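Local coordinates for 4-alpha-glucanotransferase (PDB 5B68), which belongs to the amylomaltases, also called disproportionating enzymes, and joins an N-terminal beta sandwich to a TIM-barrel domain of the 4-alpha-glucanotransferase family, at residues F133-D138 against C157-T162; L85-H90 against R109-V114; P74-A79 against E438-W443. All blocks are in the same frame, centred on the assembly; numbering follows the deposited sequence.

Contact 1: F133-D138 against C157-T162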
ATOM      1  N   PHE A 133       7.192  33.626  10.775  1.00 19.82           N
ATOM      2  CA  PHE A 133       7.343  33.992   9.362  1.00 19.20           C
ATOM      3  C   PHE A 133       6.237  33.314   8.547  1.00 22.08           C
ATOM      4  O   PHE A 133       5.666  32.298   8.958  1.00 23.60           O
ATOM      5  CB  PHE A 133       8.703  33.630   8.786  1.00 20.79           C
ATOM      6  CG  PHE A 133       9.839  34.362   9.436  1.00 20.69           C
ATOM      7  CD1 PHE A 133      10.383  33.864  10.605  1.00 21.53           C
ATOM      8  CD2 PHE A 133      10.325  35.543   8.929  1.00 22.04           C
ATOM      9  CE1 PHE A 133      11.400  34.527  11.256  1.00 25.28           C
ATOM     10  CE2 PHE A 133      11.369  36.214   9.558  1.00 21.95           C
ATOM     11  CZ  PHE A 133      11.927  35.702  10.715  1.00 21.34           C
ATOM     12  N   LYS A 134       5.949  33.917   7.410  1.00 20.59           N
ATOM     13  CA  LYS A 134       4.855  33.564   6.547  1.00 23.57           C
ATOM     14  C   LYS A 134       5.404  33.231   5.194  1.00 20.59           C
ATOM     15  O   LYS A 134       6.170  33.993   4.573  1.00 23.33           O
ATOM     16  CB  LYS A 134       3.926  34.781   6.432  1.00 25.34           C
ATOM     17  CG  LYS A 134       2.578  34.501   5.876  1.00 31.26           C
ATOM     18  CD  LYS A 134       1.638  35.708   6.041  1.00 34.76           C
ATOM     19  CE  LYS A 134       2.201  36.994   5.462  1.00 38.73           C
ATOM     20  NZ  LYS A 134       1.274  38.165   5.673  1.00 45.63           N
ATOM     21  N   ILE A 135       5.047  32.066   4.683  1.00 22.05           N
ATOM     22  CA  ILE A 135       5.399  31.738   3.334  1.00 22.36           C
ATOM     23  C   ILE A 135       4.494  32.463   2.297  1.00 21.97           C
ATOM     24  O   ILE A 135       3.346  32.740   2.613  1.00 23.53           O
ATOM     25  CB  ILE A 135       5.422  30.215   3.050  1.00 21.42           C
ATOM     26  CG1 ILE A 135       4.019  29.602   3.118  1.00 22.26           C
ATOM     27  CG2 ILE A 135       6.304  29.498   4.057  1.00 22.70           C
ATOM     28  CD1 ILE A 135       4.038  28.120   2.691  1.00 20.08           C
ATOM     29  N   PRO A 136       5.019  32.682   1.101  1.00 25.39           N
ATOM     30  CA  PRO A 136       4.257  33.238  -0.011  1.00 28.34           C
ATOM     31  C   PRO A 136       3.184  32.260  -0.433  1.00 27.46           C
ATOM     32  O   PRO A 136       3.369  31.080  -0.283  1.00 23.37           O
ATOM     33  CB  PRO A 136       5.281  33.356  -1.131  1.00 27.73           C
ATOM     34  CG  PRO A 136       6.604  33.190  -0.510  1.00 27.29           C
ATOM     35  CD  PRO A 136       6.407  32.402   0.734  1.00 25.37           C
ATOM     36  N   GLY A 137       2.082  32.780  -0.949  1.00 28.37           N
ATOM     37  CA  GLY A 137       0.946  31.989  -1.340  1.00 26.90           C
ATOM     38  C   GLY A 137       1.016  31.433  -2.741  1.00 30.62           C
ATOM     39  O   GLY A 137       0.088  30.800  -3.184  1.00 33.78           O
ATOM     40  N   ASP A 138       2.103  31.711  -3.435  1.00 29.05           N
ATOM     41  CA  ASP A 138       2.271  31.318  -4.827  1.00 31.86           C
ATOM     42  C   ASP A 138       3.445  30.383  -5.111  1.00 30.61           C
ATOM     43  O   ASP A 138       4.001  30.418  -6.183  1.00 31.39           O
ATOM     44  CB  ASP A 138       2.338  32.539  -5.742  1.00 35.01           C
ATOM     45  CG  ASP A 138       3.586  33.351  -5.542  1.00 36.79           C
ATOM     46  OD1 ASP A 138       4.296  33.128  -4.560  1.00 36.81           O
ATOM     47  OD2 ASP A 138       3.852  34.224  -6.375  1.00 37.72           O
ATOM     48  N   CYS A 157      14.834  22.977   7.033  1.00 21.93           N
ATOM     49  CA  CYS A 157      13.784  22.001   7.086  1.00 19.41           C
ATOM     50  C   CYS A 157      13.098  21.887   5.729  1.00 21.85           C
ATOM     51  O   CYS A 157      13.215  22.752   4.903  1.00 19.39           O
ATOM     52  CB  CYS A 157      12.808  22.266   8.212  1.00 17.15           C
ATOM     53  SG  CYS A 157      11.664  23.616   7.876  1.00 20.05           S
ATOM     54  N   GLY A 158      12.425  20.758   5.468  1.00 19.61           N
ATOM     55  CA  GLY A 158      11.655  20.657   4.232  1.00 19.65           C
ATOM     56  C   GLY A 158      10.487  21.611   4.331  1.00 19.12           C
ATOM     57  O   GLY A 158       9.947  21.827   5.411  1.00 22.25           O
ATOM     58  N   LEU A 159      10.121  22.134   3.185  1.00 17.41           N
ATOM     59  CA  LEU A 159       8.936  22.930   2.928  1.00 17.84           C
ATOM     60  C   LEU A 159       8.253  22.308   1.725  1.00 18.50           C
ATOM     61  O   LEU A 159       8.782  22.381   0.587  1.00 18.10           O
ATOM     62  CB  LEU A 159       9.289  24.394   2.600  1.00 18.31           C
ATOM     63  CG  LEU A 159       8.106  25.311   2.219  1.00 20.10           C
ATOM     64  CD1 LEU A 159       7.017  25.390   3.268  1.00 20.17           C
ATOM     65  CD2 LEU A 159       8.538  26.730   1.876  1.00 21.05           C
ATOM     66  N   ILE A 160       7.122  21.653   1.968  1.00 19.47           N
ATOM     67  CA  ILE A 160       6.538  20.772   1.007  1.00 18.28           C
ATOM     68  C   ILE A 160       5.165  21.319   0.663  1.00 17.39           C
ATOM     69  O   ILE A 160       4.334  21.472   1.542  1.00 21.77           O
ATOM     70  CB  ILE A 160       6.428  19.379   1.616  1.00 20.23           C
ATOM     71  CG1 ILE A 160       7.844  18.869   2.032  1.00 20.27           C
ATOM     72  CG2 ILE A 160       5.824  18.430   0.604  1.00 19.73           C
ATOM     73  CD1 ILE A 160       7.789  17.940   3.184  1.00 21.47           C
ATOM     74  N   ILE A 161       4.947  21.588  -0.589  1.00 18.34           N
ATOM     75  CA  ILE A 161       3.740  22.246  -1.045  1.00 17.64           C
ATOM     76  C   ILE A 161       2.877  21.237  -1.865  1.00 19.22           C
ATOM     77  O   ILE A 161       3.346  20.600  -2.838  1.00 17.16           O
ATOM     78  CB  ILE A 161       4.121  23.451  -1.906  1.00 20.01           C
ATOM     79  CG1 ILE A 161       5.032  24.445  -1.125  1.00 18.72           C
ATOM     80  CG2 ILE A 161       2.883  24.137  -2.411  1.00 18.85           C
ATOM     81  CD1 ILE A 161       4.401  25.012   0.154  1.00 19.54           C
ATOM     82  N   THR A 162       1.641  21.066  -1.430  1.00 18.01           N
ATOM     83  CA  THR A 162       0.845  19.937  -1.852  1.00 19.02           C
ATOM     84  C   THR A 162      -0.409  20.435  -2.571  1.00 18.72           C
ATOM     85  O   THR A 162      -0.844  21.571  -2.382  1.00 19.03           O
ATOM     86  CB  THR A 162       0.472  19.073  -0.680  1.00 17.24           C
ATOM     87  OG1 THR A 162      -0.483  19.736   0.138  1.00 19.23           O
ATOM     88  CG2 THR A 162       1.684  18.609   0.149  1.00 17.15           C
TER
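Ile135 meets Leu159 and Ile161 through methyl groups alone, and these three buried residues make the whole contact. The Ile135 CD1 methyl reaches tip to tip toward the Ile161 CD1 methyl, 4.0 Å away. With Leu159 the approach is different: the two side chains slide past each other in opposite directions, CD1 against CD1 at 4.1 Å and Ile135 CG2 against Leu159 CD2 at 4.2 Å. A chi1 of 68° sets CG1 of Ile135 between its backbone N and carbonyl carbon, and from there the extended chain carries CD1 over Leu159 CD1 and Ile161 CD1, which touch each other. Leu159 and Ile161, two apart on one strand, point the same way, and branched aliphatic chains suit both places because they bridge backbones whose nearest CA atoms, Ile135 and Leu159, are 9.5 Å apart. Leu139 touches Leu159 and Ile161, while Ala79 and Phe87 pack on Ile135.

Strand 126-134 has ended by Ile135, and past this residue the packing gives way to a more open edge. Pro136 and Gly137 are partly exposed, and Asp138 is exposed, its carboxylate paired with Arg109 in a salt bridge. Polar and turn-forming residues fit this solvent side as aliphatic ones fit the interior. Apolar side chains from two layers meeting in a shared core are characteristic of a beta sandwich, here the N-terminal one.

Contact 2: L85-H90 against R109-V114. With SO4 (sulfate ion), chain L.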
ATOM      1  N   LEU A  85       1.081  30.053   4.896  1.00 22.87           N
ATOM      2  CA  LEU A  85       1.186  29.436   6.156  1.00 21.79           C
ATOM      3  C   LEU A  85       2.225  30.131   7.042  1.00 21.62           C
ATOM      4  O   LEU A  85       3.281  30.503   6.548  1.00 23.65           O
ATOM      5  CB  LEU A  85       1.543  27.964   5.942  1.00 22.33           C
ATOM      6  CG  LEU A  85       1.783  27.137   7.211  1.00 25.29           C
ATOM      7  CD1 LEU A  85       1.290  25.726   6.973  1.00 29.45           C
ATOM      8  CD2 LEU A  85       3.227  27.051   7.643  1.00 28.54           C
ATOM      9  N   VAL A  86       1.902  30.220   8.330  1.00 22.21           N
ATOM     10  CA  VAL A  86       2.737  30.902   9.324  1.00 22.29           C
ATOM     11  C   VAL A  86       3.440  29.829  10.147  1.00 22.31           C
ATOM     12  O   VAL A  86       2.796  28.935  10.653  1.00 20.01           O
ATOM     13  CB  VAL A  86       1.931  31.854  10.202  1.00 25.59           C
ATOM     14  CG1 VAL A  86       2.793  32.466  11.293  1.00 24.64           C
ATOM     15  CG2 VAL A  86       1.291  32.957   9.321  1.00 25.88           C
ATOM     16  N   PHE A  87       4.757  29.959  10.341  1.00 19.91           N
ATOM     17  CA  PHE A  87       5.545  28.977  11.142  1.00 19.28           C
ATOM     18  C   PHE A  87       6.484  29.748  12.139  1.00 18.70           C
ATOM     19  O   PHE A  87       6.853  30.905  11.904  1.00 22.22           O
ATOM     20  CB  PHE A  87       6.366  28.030  10.230  1.00 17.70           C
ATOM     21  CG  PHE A  87       7.375  28.723   9.373  1.00 18.14           C
ATOM     22  CD1 PHE A  87       7.017  29.326   8.162  1.00 18.18           C
ATOM     23  CD2 PHE A  87       8.670  28.851   9.795  1.00 17.04           C
ATOM     24  CE1 PHE A  87       7.938  30.024   7.419  1.00 19.04           C
ATOM     25  CE2 PHE A  87       9.596  29.555   9.029  1.00 17.66           C
ATOM     26  CZ  PHE A  87       9.253  30.112   7.841  1.00 20.61           C
ATOM     27  N   PRO A  88       6.870  29.091  13.224  1.00 19.02           N
ATOM     28  CA  PRO A  88       7.776  29.598  14.248  1.00 19.80           C
ATOM     29  C   PRO A  88       9.223  29.321  13.936  1.00 20.32           C
ATOM     30  O   PRO A  88       9.563  28.312  13.348  1.00 18.68           O
ATOM     31  CB  PRO A  88       7.323  28.881  15.532  1.00 21.20           C
ATOM     32  CG  PRO A  88       6.871  27.559  14.988  1.00 19.03           C
ATOM     33  CD  PRO A  88       6.265  27.816  13.649  1.00 18.60           C
ATOM     34  N   VAL A  89      10.071  30.274  14.271  1.00 20.14           N
ATOM     35  CA  VAL A  89      11.522  30.122  14.275  1.00 18.62           C
ATOM     36  C   VAL A  89      12.021  30.456  15.707  1.00 19.83           C
ATOM     37  O   VAL A  89      11.472  31.368  16.351  1.00 20.54           O
ATOM     38  CB  VAL A  89      12.109  31.095  13.262  1.00 21.85           C
ATOM     39  CG1 VAL A  89      13.599  31.318  13.431  1.00 25.30           C
ATOM     40  CG2 VAL A  89      11.854  30.614  11.830  1.00 24.03           C
ATOM     41  N   HIS A  90      13.006  29.717  16.210  1.00 20.07           N
ATOM     42  CA  HIS A  90      13.629  29.973  17.490  1.00 20.64           C
ATOM     43  C   HIS A  90      15.097  30.270  17.266  1.00 21.58           C
ATOM     44  O   HIS A  90      15.809  29.505  16.594  1.00 20.90           O
ATOM     45  CB  HIS A  90      13.460  28.795  18.416  1.00 20.13           C
ATOM     46  CG  HIS A  90      12.029  28.467  18.675  1.00 21.33           C
ATOM     47  ND1 HIS A  90      11.222  29.271  19.451  1.00 25.54           N
ATOM     48  CD2 HIS A  90      11.226  27.529  18.152  1.00 18.74           C
ATOM     49  CE1 HIS A  90      10.000  28.776  19.479  1.00 20.87           C
ATOM     50  NE2 HIS A  90       9.966  27.738  18.674  1.00 24.15           N
ATOM     51  N   ARG A 109      13.274  32.010  -2.922  1.00 25.87           N
ATOM     52  CA  ARG A 109      12.139  32.854  -2.524  1.00 25.50           C
ATOM     53  C   ARG A 109      12.285  33.416  -1.086  1.00 26.85           C
ATOM     54  O   ARG A 109      12.995  32.860  -0.234  1.00 27.00           O
ATOM     55  CB  ARG A 109      10.798  32.087  -2.669  1.00 25.70           C
ATOM     56  CG  ARG A 109      10.407  31.612  -4.090  1.00 29.43           C
ATOM     57  CD  ARG A 109      10.141  32.758  -5.089  1.00 29.44           C
ATOM     58  NE  ARG A 109       9.130  33.629  -4.579  1.00 30.86           N
ATOM     59  CZ  ARG A 109       7.804  33.470  -4.669  1.00 31.76           C
ATOM     60  NH1 ARG A 109       7.007  34.340  -4.073  1.00 33.32           N
ATOM     61  NH2 ARG A 109       7.264  32.463  -5.361  1.00 34.22           N
ATOM     62  N   ASP A 110      11.570  34.499  -0.799  1.00 24.16           N
ATOM     63  CA  ASP A 110      11.568  35.128   0.518  1.00 25.89           C
ATOM     64  C   ASP A 110      10.358  34.717   1.332  1.00 25.11           C
ATOM     65  O   ASP A 110       9.354  34.262   0.782  1.00 28.83           O
ATOM     66  CB  ASP A 110      11.535  36.662   0.361  1.00 31.07           C
ATOM     67  CG  ASP A 110      12.873  37.238  -0.091  1.00 37.36           C
ATOM     68  OD1 ASP A 110      13.957  36.714   0.276  1.00 47.93           O
ATOM     69  OD2 ASP A 110      12.840  38.255  -0.791  1.00 50.07           O
ATOM     70  N   VAL A 111      10.446  34.913   2.640  1.00 21.97           N
ATOM     71  CA  VAL A 111       9.352  34.817   3.550  1.00 23.26           C
ATOM     72  C   VAL A 111       9.185  36.223   4.092  1.00 22.08           C
ATOM     73  O   VAL A 111      10.051  37.060   3.809  1.00 26.95           O
ATOM     74  CB  VAL A 111       9.612  33.835   4.696  1.00 24.13           C
ATOM     75  CG1 VAL A 111       9.717  32.440   4.112  1.00 23.93           C
ATOM     76  CG2 VAL A 111      10.860  34.232   5.486  1.00 24.25           C
ATOM     77  N   SER A 112       8.075  36.454   4.781  1.00 23.26           N
ATOM     78  CA  SER A 112       7.756  37.717   5.460  1.00 25.63           C
ATOM     79  C   SER A 112       7.566  37.469   6.938  1.00 25.16           C
ATOM     80  O   SER A 112       6.848  36.534   7.336  1.00 25.86           O
ATOM     81  CB  SER A 112       6.408  38.297   4.943  1.00 26.88           C
ATOM     82  OG  SER A 112       6.479  38.298   3.550  1.00 33.77           O
ATOM     83  N   GLN A 113       8.165  38.345   7.765  1.00 24.44           N
ATOM     84  CA  GLN A 113       7.962  38.278   9.179  1.00 25.12           C
ATOM     85  C   GLN A 113       6.564  38.745   9.558  1.00 24.94           C
ATOM     86  O   GLN A 113       6.010  39.700   8.968  1.00 24.47           O
ATOM     87  CB  GLN A 113       9.019  39.057   9.939  1.00 24.72           C
ATOM     88  CG  GLN A 113       8.981  38.679  11.443  1.00 24.44           C
ATOM     89  CD  GLN A 113      10.158  39.210  12.242  1.00 22.78           C
ATOM     90  OE1 GLN A 113      11.040  39.884  11.703  1.00 25.99           O
ATOM     91  NE2 GLN A 113      10.150  38.937  13.503  1.00 20.77           N
ATOM     92  N   VAL A 114       5.971  38.059  10.497  1.00 22.28           N
ATOM     93  CA  VAL A 114       4.680  38.498  11.045  1.00 22.97           C
ATOM     94  C   VAL A 114       4.686  38.553  12.539  1.00 24.59           C
ATOM     95  O   VAL A 114       5.562  38.036  13.198  1.00 22.88           O
ATOM     96  CB  VAL A 114       3.468  37.645  10.551  1.00 28.18           C
ATOM     97  CG1 VAL A 114       3.242  37.755   9.043  1.00 31.74           C
ATOM     98  CG2 VAL A 114       3.633  36.208  10.904  1.00 27.41           C
TER
HETATM   99  S   SO4 L 811      10.196  36.937  -3.520  1.00 78.25           S
HETATM  100  O1  SO4 L 811      11.678  36.700  -3.472  1.00 70.28           O
HETATM  101  O2  SO4 L 811       9.911  38.191  -2.760  1.00 68.01           O
HETATM  102  O3  SO4 L 811       9.429  35.807  -2.909  1.00 56.71           O
HETATM  103  O4  SO4 L 811       9.775  37.062  -4.946  1.00 78.26           O
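Val114 and Val86 bury the most surface here, followed by Phe87, and all three act through carbon. The two valines cross obliquely, with CG1 of Val86 3.9 Å from CG2 of Val114. Val86 holds CG1 anti to its backbone N (chi1 176°), which turns that methyl to its partner. Their strands are not neighbours: strand 126-134 runs between them, backbone-bonded to both, and its Lys134 touches both valines. Compact beta-branched residues suit this thinly covered face, where Val86 is exposed and Val114 partly so.

Phe87 works on the buried face. Its CZ meets Val111 CG1 at 4.4 Å, the methyl lying at the ring edge near its plane. Phe133 and Leu146 each touch both residues, and a large flat ring suits such an apolar interior.

A sulfate, probably from the crystallisation liquor, puts O3 at the edge of the Arg109 guanidinium, in its plane. O3 accepts bonds from NE at 2.8 Å (158°), from NH1 at 3.1 Å, and from Asp110 N at 3.3 Å. Direct contact between the strands is thus purely apolar; three N-H groups on one oxygen suggest an anion spot, probably weakened by the Asp110 carboxylate and by Asp138, salt-bridged to Arg109.

Contact 3: P74-A79 against E438-W443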
ATOM      1  N   PRO A  74      10.860  24.308  12.293  1.00 17.38           N
ATOM      2  CA  PRO A  74      10.036  23.136  12.576  1.00 16.32           C
ATOM      3  C   PRO A  74      10.706  21.891  11.996  1.00 16.54           C
ATOM      4  O   PRO A  74      11.634  21.970  11.149  1.00 16.34           O
ATOM      5  CB  PRO A  74       8.702  23.447  11.896  1.00 17.28           C
ATOM      6  CG  PRO A  74       8.713  24.927  11.760  1.00 17.01           C
ATOM      7  CD  PRO A  74      10.125  25.332  11.536  1.00 17.22           C
ATOM      8  N   PRO A  75      10.251  20.712  12.452  1.00 19.36           N
ATOM      9  CA  PRO A  75      10.806  19.465  11.846  1.00 18.72           C
ATOM     10  C   PRO A  75      10.713  19.496  10.332  1.00 17.82           C
ATOM     11  O   PRO A  75      11.682  19.156   9.662  1.00 18.61           O
ATOM     12  CB  PRO A  75       9.853  18.368  12.392  1.00 19.58           C
ATOM     13  CG  PRO A  75       9.284  18.955  13.626  1.00 20.35           C
ATOM     14  CD  PRO A  75       9.186  20.446  13.465  1.00 20.95           C
ATOM     15  N   SER A  76       9.533  19.919   9.819  1.00 16.04           N
ATOM     16  CA  SER A  76       9.314  20.293   8.411  1.00 16.60           C
ATOM     17  C   SER A  76       8.019  21.126   8.363  1.00 17.12           C
ATOM     18  O   SER A  76       7.311  21.193   9.353  1.00 18.82           O
ATOM     19  CB  SER A  76       9.266  19.099   7.498  1.00 18.36           C
ATOM     20  OG  SER A  76       8.352  18.108   7.988  1.00 18.44           O
ATOM     21  N   VAL A  77       7.713  21.706   7.204  1.00 18.41           N
ATOM     22  CA  VAL A  77       6.525  22.504   7.018  1.00 17.80           C
ATOM     23  C   VAL A  77       5.830  22.064   5.747  1.00 19.42           C
ATOM     24  O   VAL A  77       6.456  22.005   4.675  1.00 19.11           O
ATOM     25  CB  VAL A  77       6.924  23.981   6.877  1.00 16.60           C
ATOM     26  CG1 VAL A  77       5.685  24.809   6.514  1.00 18.19           C
ATOM     27  CG2 VAL A  77       7.644  24.489   8.133  1.00 17.36           C
ATOM     28  N   VAL A  78       4.562  21.668   5.879  1.00 20.95           N
ATOM     29  CA  VAL A  78       3.788  21.184   4.746  1.00 18.26           C
ATOM     30  C   VAL A  78       2.576  22.112   4.588  1.00 18.30           C
ATOM     31  O   VAL A  78       1.920  22.366   5.578  1.00 19.79           O
ATOM     32  CB  VAL A  78       3.288  19.720   4.976  1.00 18.48           C
ATOM     33  CG1 VAL A  78       2.583  19.241   3.722  1.00 21.95           C
ATOM     34  CG2 VAL A  78       4.478  18.795   5.219  1.00 19.96           C
ATOM     35  N   ALA A  79       2.319  22.607   3.406  1.00 18.42           N
ATOM     36  CA  ALA A  79       1.209  23.565   3.149  1.00 18.51           C
ATOM     37  C   ALA A  79       0.569  23.175   1.851  1.00 19.46           C
ATOM     38  O   ALA A  79       1.225  22.638   0.926  1.00 19.85           O
ATOM     39  CB  ALA A  79       1.728  24.984   3.099  1.00 20.78           C
ATOM     40  N   GLU A 438      12.764  14.217   9.282  1.00 18.10           N
ATOM     41  CA  GLU A 438      13.463  13.811   8.084  1.00 18.97           C
ATOM     42  C   GLU A 438      12.766  14.339   6.840  1.00 18.30           C
ATOM     43  O   GLU A 438      13.046  13.914   5.768  1.00 19.25           O
ATOM     44  CB  GLU A 438      13.606  12.303   7.998  1.00 23.12           C
ATOM     45  CG  GLU A 438      14.572  11.747   9.004  1.00 27.08           C
ATOM     46  CD  GLU A 438      15.990  12.216   8.788  1.00 30.47           C
ATOM     47  OE1 GLU A 438      16.466  12.246   7.653  1.00 37.00           O
ATOM     48  OE2 GLU A 438      16.632  12.539   9.774  1.00 44.62           O
ATOM     49  N   GLY A 439      11.812  15.230   7.018  1.00 17.44           N
ATOM     50  CA  GLY A 439      11.199  15.895   5.891  1.00 17.42           C
ATOM     51  C   GLY A 439      10.305  15.005   5.060  1.00 15.81           C
ATOM     52  O   GLY A 439      10.030  15.284   3.937  1.00 16.30           O
ATOM     53  N   TYR A 440       9.875  13.920   5.659  1.00 15.52           N
ATOM     54  CA  TYR A 440       9.015  12.920   5.042  1.00 17.18           C
ATOM     55  C   TYR A 440       9.685  12.261   3.812  1.00 18.60           C
ATOM     56  O   TYR A 440       9.001  11.718   2.922  1.00 18.59           O
ATOM     57  CB  TYR A 440       7.637  13.493   4.712  1.00 16.70           C
ATOM     58  CG  TYR A 440       6.829  13.797   5.929  1.00 18.01           C
ATOM     59  CD1 TYR A 440       5.993  12.802   6.506  1.00 17.10           C
ATOM     60  CD2 TYR A 440       6.825  15.066   6.519  1.00 17.51           C
ATOM     61  CE1 TYR A 440       5.290  13.040   7.663  1.00 18.51           C
ATOM     62  CE2 TYR A 440       6.074  15.329   7.644  1.00 17.68           C
ATOM     63  CZ  TYR A 440       5.330  14.280   8.270  1.00 18.41           C
ATOM     64  OH  TYR A 440       4.548  14.443   9.355  1.00 19.39           O
ATOM     65  N   ILE A 441      11.009  12.349   3.705  1.00 17.51           N
ATOM     66  CA  ILE A 441      11.636  11.911   2.498  1.00 17.61           C
ATOM     67  C   ILE A 441      11.459  10.389   2.255  1.00 17.31           C
ATOM     68  O   ILE A 441      11.268  10.006   1.092  1.00 18.10           O
ATOM     69  CB  ILE A 441      13.125  12.334   2.448  1.00 19.55           C
ATOM     70  CG1 ILE A 441      13.222  13.862   2.401  1.00 21.71           C
ATOM     71  CG2 ILE A 441      13.849  11.612   1.315  1.00 19.73           C
ATOM     72  CD1 ILE A 441      12.667  14.540   1.144  1.00 23.24           C
ATOM     73  N   PRO A 442      11.460   9.554   3.321  1.00 18.81           N
ATOM     74  CA  PRO A 442      11.187   8.110   3.086  1.00 19.75           C
ATOM     75  C   PRO A 442       9.770   7.798   2.533  1.00 19.30           C
ATOM     76  O   PRO A 442       9.600   6.887   1.716  1.00 19.80           O
ATOM     77  CB  PRO A 442      11.389   7.534   4.457  1.00 20.10           C
ATOM     78  CG  PRO A 442      12.501   8.393   5.043  1.00 19.38           C
ATOM     79  CD  PRO A 442      11.989   9.750   4.670  1.00 18.52           C
ATOM     80  N   TRP A 443       8.796   8.599   2.954  1.00 18.76           N
ATOM     81  CA  TRP A 443       7.395   8.474   2.462  1.00 18.09           C
ATOM     82  C   TRP A 443       7.365   8.934   0.986  1.00 18.54           C
ATOM     83  O   TRP A 443       6.827   8.245   0.089  1.00 16.89           O
ATOM     84  CB  TRP A 443       6.480   9.329   3.328  1.00 16.84           C
ATOM     85  CG  TRP A 443       5.038   9.380   2.956  1.00 15.91           C
ATOM     86  CD1 TRP A 443       4.285  10.495   2.914  1.00 16.24           C
ATOM     87  CD2 TRP A 443       4.139   8.287   2.738  1.00 17.15           C
ATOM     88  NE1 TRP A 443       2.995  10.193   2.571  1.00 16.59           N
ATOM     89  CE2 TRP A 443       2.861   8.841   2.531  1.00 16.65           C
ATOM     90  CE3 TRP A 443       4.281   6.904   2.707  1.00 18.86           C
ATOM     91  CZ2 TRP A 443       1.741   8.060   2.233  1.00 18.31           C
ATOM     92  CZ3 TRP A 443       3.212   6.129   2.416  1.00 18.18           C
ATOM     93  CH2 TRP A 443       1.913   6.708   2.198  1.00 18.04           C
TER
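Ser76, of the segment 74-79, and Gly439, in a tight turn between two helices, bring their CA atoms within 5.4 Å of each other. The turn is of type I', running from Glu438 to Ile441 and closed by a bond from Ile441 N to Glu438 O of 3.3 Å. Both of its central residues have positive phi, a conformation easy for Gly439 but less usual for Tyr440, which has a side chain. Ser76 CB packs 4.1 Å from the Gly439 CA.

The glycine is also the C-prime residue of a Schellman motif ending helix 434-437: Tyr440 N bonds to Leu435 O, and Gly439 N to Ala436 O. The Ser76 hydroxyl hydrogen-bonds to that same Ala436 carbonyl, so the sandwich strand adds a bond to the helix terminus. Here the N-terminal beta sandwich meets a part of the chain that belongs to the TIM-barrel family region, 359 residues further on. Serine is apt for this place, being small enough for close packing yet able to donate to a carbonyl.

With chi1 at 51°, the Ser76 hydroxyl folds back over its own main chain and comes to the edge of the Tyr440 ring, near the ring plane, its OG 3.6 Å from CE2 of Tyr440. Tyr440 holds the N-cap position of helix 441-452. Its ring packs on Ala489 and Ile493 of helix 487-500, and Val78 touches Ala489 too. Pro75, partly exposed, lies against Ala436 and Glu437.

Overall arrangement
Contacts 1 and 2 lie within the beta sandwich, their centres about 9 Å apart, and strand 126-134 ties them together: Lys134 N is 2.8 Å from Ser112 O on one side, and Phe133 O is 2.9 Å from Phe87 N on the other, both probable hydrogen bonds. Contact 3 lies about 11 Å from contact 1, centre to centre, and is linked to it by the parallel pairing of strands 76-80 and 153-162, as at Ile160 N to Val77 O, 2.8 Å. Contacts 2 and 3, about 16 Å apart, meet through Leu85, which packs on Val77. Contact 2, with the sulfate, is farthest from the chain's centre, about 35 Å; contact 3 is nearest, about 20 Å.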